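Long-range contacts in 3-keto-5-aminohexanoate cleavage enzyme (Ralstonia eutropha, PDB 3C6C), which probably cleaves 3-keto-5-aminohexanoate or a related beta-keto acid, using a divalent metal held in a TIM-barrel active site: residues L185-P190 / F211-G216; N238-A243 / G261-V266. One frame throughout, in Å; residues are numbered along the deposited sequence.

Contact 1 (L185-P190 / F211-G216); sequences LEVFSP and FQMVLG
Within the TIM beta/alpha-barrel, Leu185-Val187 and Phe211-Val214 are parallel neighbours, the two strands of a beta-alpha-beta unit. Three backbone bonds alternate between them: Gln212 N gives to Leu185 O (2.8 Å), Val187 N to Gln212 O (2.9 Å) and Val214 N to Val187 O (3.0 Å). Beyond the last of these the chains diverge, and a water donates to both Val187 O and Val214 O, closing the splayed end.

Glu186 and Gln212 stand side by side on the same face of the sheet. Gln212 extends with CG opposite its backbone N (chi1 176°) and a stretched chain, whereas Glu186 bends at chi2 and brings its carboxylate alongside Gln212. Glu186 OE1 then accepts from Gln212 NE2 at 3.0 Å on its syn side, the N-H pointing almost straight at it. The two flat groups are turned 35° apart, and the bond is consistent with the modelled orientation of the Gln212 amide.

On the other face, the methyl CD1 of Leu185 sits over one face of the Phe211 ring, 4.1 Å from its centroid, while Val187 CG1 meets the edge of that ring. Just after strand 182-187, Phe188 lies alongside Val214, whose CB sits over its ring, with Val214 CG1 3.5 Å from Phe188 CE2.

The helix joining the strands, 190-201, is N-capped by Ser189 and packs through Ile193 and Ile200 against Val187 and Phe211. Glu186 OE2 makes a weak hydrogen bond with Ser145 OG of strand 143-147, and strand 240-244 borders Gln212 and Met213 on the other side.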
loop_
_atom_site.group_PDB
_atom_site.type_symbol
_atom_site.label_atom_id
_atom_site.label_comp_id
_atom_site.label_asym_id
_atom_site.label_seq_id
_atom_site.Cartn_x
_atom_site.Cartn_y
_atom_site.Cartn_z
ATOM N N LEU A 185 -19.894 9.151 -11.428
ATOM C CA LEU A 185 -18.922 10.168 -11.045
ATOM C C LEU A 185 -17.552 9.719 -11.497
ATOM O O LEU A 185 -16.930 8.817 -10.904
ATOM C CB LEU A 185 -18.923 10.399 -9.519
ATOM C CG LEU A 185 -20.274 10.711 -8.876
ATOM C CD1 LEU A 185 -20.134 10.736 -7.357
ATOM C CD2 LEU A 185 -20.860 12.022 -9.430
ATOM N N GLU A 186 -17.092 10.379 -12.551
ATOM C CA GLU A 186 -15.810 10.061 -13.183
ATOM C C GLU A 186 -14.692 10.859 -12.512
ATOM O O GLU A 186 -14.690 12.092 -12.487
ATOM C CB GLU A 186 -15.813 10.332 -14.689
ATOM C CG GLU A 186 -17.103 9.997 -15.469
ATOM C CD GLU A 186 -17.467 8.530 -15.562
ATOM O OE1 GLU A 186 -16.639 7.656 -15.207
ATOM O OE2 GLU A 186 -18.616 8.249 -16.028
ATOM N N VAL A 187 -13.744 10.103 -11.980
ATOM C CA VAL A 187 -12.631 10.645 -11.175
ATOM C C VAL A 187 -11.248 10.324 -11.728
ATOM O O VAL A 187 -10.979 9.227 -12.248
ATOM C CB VAL A 187 -12.761 10.186 -9.679
ATOM C CG1 VAL A 187 -14.140 10.610 -9.090
ATOM C CG2 VAL A 187 -12.493 8.651 -9.518
ATOM N N PHE A 188 -10.381 11.337 -11.652
ATOM C CA PHE A 188 -9.027 11.287 -12.229
ATOM C C PHE A 188 -7.932 11.407 -11.189
ATOM O O PHE A 188 -6.742 11.401 -11.513
ATOM C CB PHE A 188 -8.854 12.403 -13.268
ATOM C CG PHE A 188 -9.743 12.265 -14.483
ATOM C CD1 PHE A 188 -11.087 12.595 -14.416
ATOM C CD2 PHE A 188 -9.225 11.858 -15.691
ATOM C CE1 PHE A 188 -11.891 12.496 -15.527
ATOM C CE2 PHE A 188 -10.034 11.760 -16.815
ATOM C CZ PHE A 188 -11.355 12.084 -16.723
ATOM N N SER A 189 -8.357 11.527 -9.933
ATOM C CA SER A 189 -7.450 11.826 -8.809
ATOM C C SER A 189 -8.118 11.562 -7.474
ATOM O O SER A 189 -9.311 11.427 -7.417
ATOM C CB SER A 189 -7.055 13.296 -8.830
ATOM O OG SER A 189 -8.179 14.110 -8.499
ATOM N N PRO A 190 -7.349 11.536 -6.396
ATOM C CA PRO A 190 -7.980 11.366 -5.070
ATOM C C PRO A 190 -8.824 12.590 -4.703
ATOM O O PRO A 190 -9.865 12.492 -4.075
ATOM C CB PRO A 190 -6.780 11.204 -4.138
ATOM C CG PRO A 190 -5.642 11.759 -4.874
ATOM C CD PRO A 190 -5.880 11.423 -6.304
ATOM N N PHE A 211 -19.089 5.609 -8.560
ATOM C CA PHE A 211 -17.785 6.206 -8.841
ATOM C C PHE A 211 -17.059 5.350 -9.903
ATOM O O PHE A 211 -17.096 4.117 -9.880
ATOM C CB PHE A 211 -16.874 6.247 -7.621
ATOM C CG PHE A 211 -17.260 7.255 -6.564
ATOM C CD1 PHE A 211 -18.274 6.979 -5.678
ATOM C CD2 PHE A 211 -16.538 8.432 -6.406
ATOM C CE1 PHE A 211 -18.597 7.875 -4.691
ATOM C CE2 PHE A 211 -16.867 9.348 -5.410
ATOM C CZ PHE A 211 -17.893 9.056 -4.556
ATOM N N GLN A 212 -16.392 6.030 -10.806
ATOM C CA GLN A 212 -15.475 5.356 -11.733
ATOM C C GLN A 212 -14.160 6.068 -11.885
ATOM O O GLN A 212 -14.091 7.248 -12.212
ATOM C CB GLN A 212 -16.100 5.170 -13.105
ATOM C CG GLN A 212 -15.169 4.562 -14.137
ATOM C CD GLN A 212 -15.920 3.982 -15.326
ATOM O OE1 GLN A 212 -15.977 2.762 -15.493
ATOM N NE2 GLN A 212 -16.510 4.859 -16.150
HETATM N N MSE A 213 -13.101 5.298 -11.698
HETATM C CA MSE A 213 -11.737 5.791 -11.923
HETATM C C MSE A 213 -11.347 5.663 -13.387
HETATM O O MSE A 213 -11.333 4.562 -13.951
HETATM C CB MSE A 213 -10.697 4.982 -11.134
HETATM C CG MSE A 213 -11.005 4.739 -9.709
HETATM SE SE MSE A 213 -9.605 3.582 -9.021
HETATM C CE MSE A 213 -10.512 3.125 -7.581
ATOM N N VAL A 214 -11.056 6.814 -13.973
ATOM C CA VAL A 214 -10.410 6.936 -15.275
ATOM C C VAL A 214 -8.902 6.855 -15.070
ATOM O O VAL A 214 -8.298 7.716 -14.418
ATOM C CB VAL A 214 -10.787 8.276 -15.991
ATOM C CG1 VAL A 214 -10.181 8.309 -17.415
ATOM C CG2 VAL A 214 -12.333 8.447 -16.041
ATOM N N LEU A 215 -8.291 5.797 -15.597
ATOM C CA LEU A 215 -6.855 5.556 -15.394
ATOM C C LEU A 215 -6.036 5.642 -16.673
ATOM O O LEU A 215 -6.390 5.116 -17.701
ATOM C CB LEU A 215 -6.606 4.200 -14.704
ATOM C CG LEU A 215 -7.301 3.958 -13.357
ATOM C CD1 LEU A 215 -7.146 2.512 -12.917
ATOM C CD2 LEU A 215 -6.760 4.934 -12.277
ATOM N N GLY A 216 -4.919 6.322 -16.555
ATOM C CA GLY A 216 -3.954 6.474 -17.633
ATOM C C GLY A 216 -4.186 7.600 -18.604
ATOM O O GLY A 216 -3.539 7.674 -19.656
HETATM O O HOH W 1 -8.597 7.910 -11.593
#

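Contact 2 (N238-A243 / G261-V266)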
loop_
_atom_site.group_PDB
_atom_site.type_symbol
_atom_site.label_atom_id
_atom_site.label_comp_id
_atom_site.label_asym_id
_atom_site.label_seq_id
_atom_site.Cartn_x
_atom_site.Cartn_y
_atom_site.Cartn_z
ATOM N N ASN A 238 -20.398 2.290 0.926
ATOM C CA ASN A 238 -21.749 1.988 0.411
ATOM C C ASN A 238 -21.892 2.229 -1.091
ATOM O O ASN A 238 -22.967 2.080 -1.688
ATOM C CB ASN A 238 -22.817 2.806 1.154
ATOM C CG ASN A 238 -22.812 4.279 0.780
ATOM O OD1 ASN A 238 -21.764 4.874 0.578
ATOM N ND2 ASN A 238 -24.000 4.876 0.695
ATOM N N ALA A 239 -20.792 2.627 -1.690
ATOM C CA ALA A 239 -20.793 2.997 -3.096
ATOM C C ALA A 239 -20.376 1.828 -3.954
ATOM O O ALA A 239 -19.673 0.926 -3.514
ATOM C CB ALA A 239 -19.869 4.189 -3.328
ATOM N N GLN A 240 -20.854 1.850 -5.189
ATOM C CA GLN A 240 -20.319 0.979 -6.235
ATOM C C GLN A 240 -19.210 1.748 -6.933
ATOM O O GLN A 240 -19.309 2.975 -7.103
ATOM C CB GLN A 240 -21.401 0.586 -7.250
ATOM C CG GLN A 240 -22.364 -0.462 -6.759
ATOM C CD GLN A 240 -21.688 -1.779 -6.443
ATOM O OE1 GLN A 240 -20.916 -2.293 -7.246
ATOM N NE2 GLN A 240 -21.984 -2.342 -5.275
ATOM N N TRP A 241 -18.130 1.046 -7.278
ATOM C CA TRP A 241 -17.022 1.665 -8.008
ATOM C C TRP A 241 -16.570 0.793 -9.161
ATOM O O TRP A 241 -16.744 -0.432 -9.159
ATOM C CB TRP A 241 -15.830 2.026 -7.102
ATOM C CG TRP A 241 -15.088 0.874 -6.568
ATOM C CD1 TRP A 241 -15.390 0.156 -5.458
ATOM C CD2 TRP A 241 -13.934 0.256 -7.147
ATOM N NE1 TRP A 241 -14.485 -0.869 -5.294
ATOM C CE2 TRP A 241 -13.586 -0.832 -6.325
ATOM C CE3 TRP A 241 -13.165 0.513 -8.285
ATOM C CZ2 TRP A 241 -12.500 -1.668 -6.607
ATOM C CZ3 TRP A 241 -12.067 -0.295 -8.537
ATOM C CH2 TRP A 241 -11.763 -1.384 -7.718
ATOM N N ALA A 242 -16.028 1.477 -10.147
ATOM C CA ALA A 242 -15.413 0.861 -11.340
ATOM C C ALA A 242 -14.087 1.546 -11.634
ATOM O O ALA A 242 -13.788 2.604 -11.105
ATOM C CB ALA A 242 -16.354 0.975 -12.518
ATOM N N ALA A 243 -13.293 0.904 -12.476
ATOM C CA ALA A 243 -12.039 1.465 -12.946
ATOM C C ALA A 243 -11.806 0.936 -14.349
ATOM O O ALA A 243 -12.209 -0.185 -14.662
ATOM C CB ALA A 243 -10.879 1.070 -12.005
ATOM N N GLY A 261 -12.905 -5.990 -6.277
ATOM C CA GLY A 261 -14.334 -5.800 -5.957
ATOM C C GLY A 261 -15.048 -4.689 -6.693
ATOM O O GLY A 261 -16.192 -4.305 -6.372
ATOM N N GLY A 262 -14.361 -4.177 -7.704
ATOM C CA GLY A 262 -14.924 -3.124 -8.579
ATOM C C GLY A 262 -15.628 -3.671 -9.798
ATOM O O GLY A 262 -15.563 -4.855 -10.123
ATOM N N ASN A 263 -16.385 -2.786 -10.423
ATOM C CA ASN A 263 -16.999 -3.087 -11.703
ATOM C C ASN A 263 -16.054 -2.642 -12.800
ATOM O O ASN A 263 -15.002 -2.077 -12.524
ATOM C CB ASN A 263 -18.349 -2.415 -11.769
ATOM C CG ASN A 263 -19.252 -2.924 -10.663
ATOM O OD1 ASN A 263 -19.461 -4.130 -10.544
ATOM N ND2 ASN A 263 -19.690 -2.023 -9.780
ATOM N N VAL A 264 -16.421 -2.966 -14.036
ATOM C CA VAL A 264 -15.503 -2.883 -15.167
ATOM C C VAL A 264 -16.099 -2.243 -16.403
ATOM O O VAL A 264 -17.299 -2.092 -16.533
ATOM C CB VAL A 264 -14.919 -4.290 -15.541
ATOM C CG1 VAL A 264 -14.361 -4.974 -14.265
ATOM C CG2 VAL A 264 -15.938 -5.169 -16.241
ATOM N N ARG A 265 -15.192 -1.882 -17.317
ATOM C CA ARG A 265 -15.546 -1.223 -18.564
ATOM C C ARG A 265 -14.543 -1.599 -19.652
ATOM O O ARG A 265 -13.325 -1.634 -19.430
ATOM C CB ARG A 265 -15.631 0.298 -18.348
ATOM C CG ARG A 265 -15.505 1.148 -19.589
ATOM C CD ARG A 265 -15.900 2.572 -19.360
ATOM N NE ARG A 265 -15.270 3.459 -20.333
ATOM C CZ ARG A 265 -15.622 4.709 -20.556
ATOM N NH1 ARG A 265 -16.645 5.237 -19.897
ATOM N NH2 ARG A 265 -14.929 5.434 -21.397
ATOM N N VAL A 266 -15.110 -1.922 -20.802
ATOM C CA VAL A 266 -14.380 -2.064 -22.046
ATOM C C VAL A 266 -15.080 -1.312 -23.163
ATOM O O VAL A 266 -16.068 -0.623 -22.927
ATOM C CB VAL A 266 -14.146 -3.571 -22.416
ATOM C CG1 VAL A 266 -13.322 -4.283 -21.301
ATOM C CG2 VAL A 266 -15.444 -4.342 -22.724
HETATM O O HOH W 2 -18.118 -2.013 -6.404
HETATM O O HOH W 3 -12.390 -2.082 -16.528
#
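Gln240 and Trp241 meet Gly262 and Asn263 where two consecutive barrel strands, 240-244 and 264-266, come together through a single backbone bridge, Ala242 with Asn263. The firm backbone bond is Asn263 N to Trp241 O, at 2.7 Å. Its counterpart, Ala243 N to Asn263 O, is stretched to 3.4 Å and weak.

Side-chain amides reinforce the bridge. Asn263 ND2 donates to Gln240 OE1 at 2.8 Å, in the carbonyl plane of the acceptor, although the two amides are twisted 37° apart. The bend of Gln240 at chi2 (-62°) curls OE1 back to this meeting point. The other end of the Asn263 amide is used as well: OD1 accepts from Ile25 N on strand 23-29, so each end of this buried amide has a hydrogen-bond partner, consistent with its modelled orientation.

Two waters link polar atoms of the two segments. One molecule accepts from Trp241 N and lies within hydrogen-bonding distance of Gln240 OE1 and Gly261 O; a second accepts from Arg265 N at 2.9 Å, close to Ala243 O. The indole of Trp241 lies over Gly262, whose CA is 3.5 Å from the centroid of the six-membered ring in a CH-pi contact. Gly262 has no side chain, and its CA approaches the ring face directly.

Arg265 sends its guanidinium to a salt bridge with Asp270 and a cation-pi contact with Phe244. Helix 250-260, which connects the strands and ends in a Schellman motif at Gly261, covers Trp241 through Leu260 and Val264 through Met254; helix 282-295 packs on Val264 and Val266, and strand 23-29 continues the barrel beyond Asn263.

Overall arrangement
Contacts 1 and 2 follow one another along the chain and around the barrel wall, their centres 11 Å apart. Strands 210-214 and 240-244, one from each, are parallel neighbours joined by probable hydrogen bonds from Met213 N to Ala242 O (2.8 Å) and from Ala242 N to Phe211 O (2.9 Å). Contact 2 then carries the wall on toward strand 23-29. Both approach the nickel ion bound by His66, His68 and Glu269: the side chain of Arg265 comes within about 4 Å of it and that of Glu186 within about 6 Å. Val214 and Arg265 each have a side chain about 4 Å from a bound acetate, probably from the crystallisation liquor.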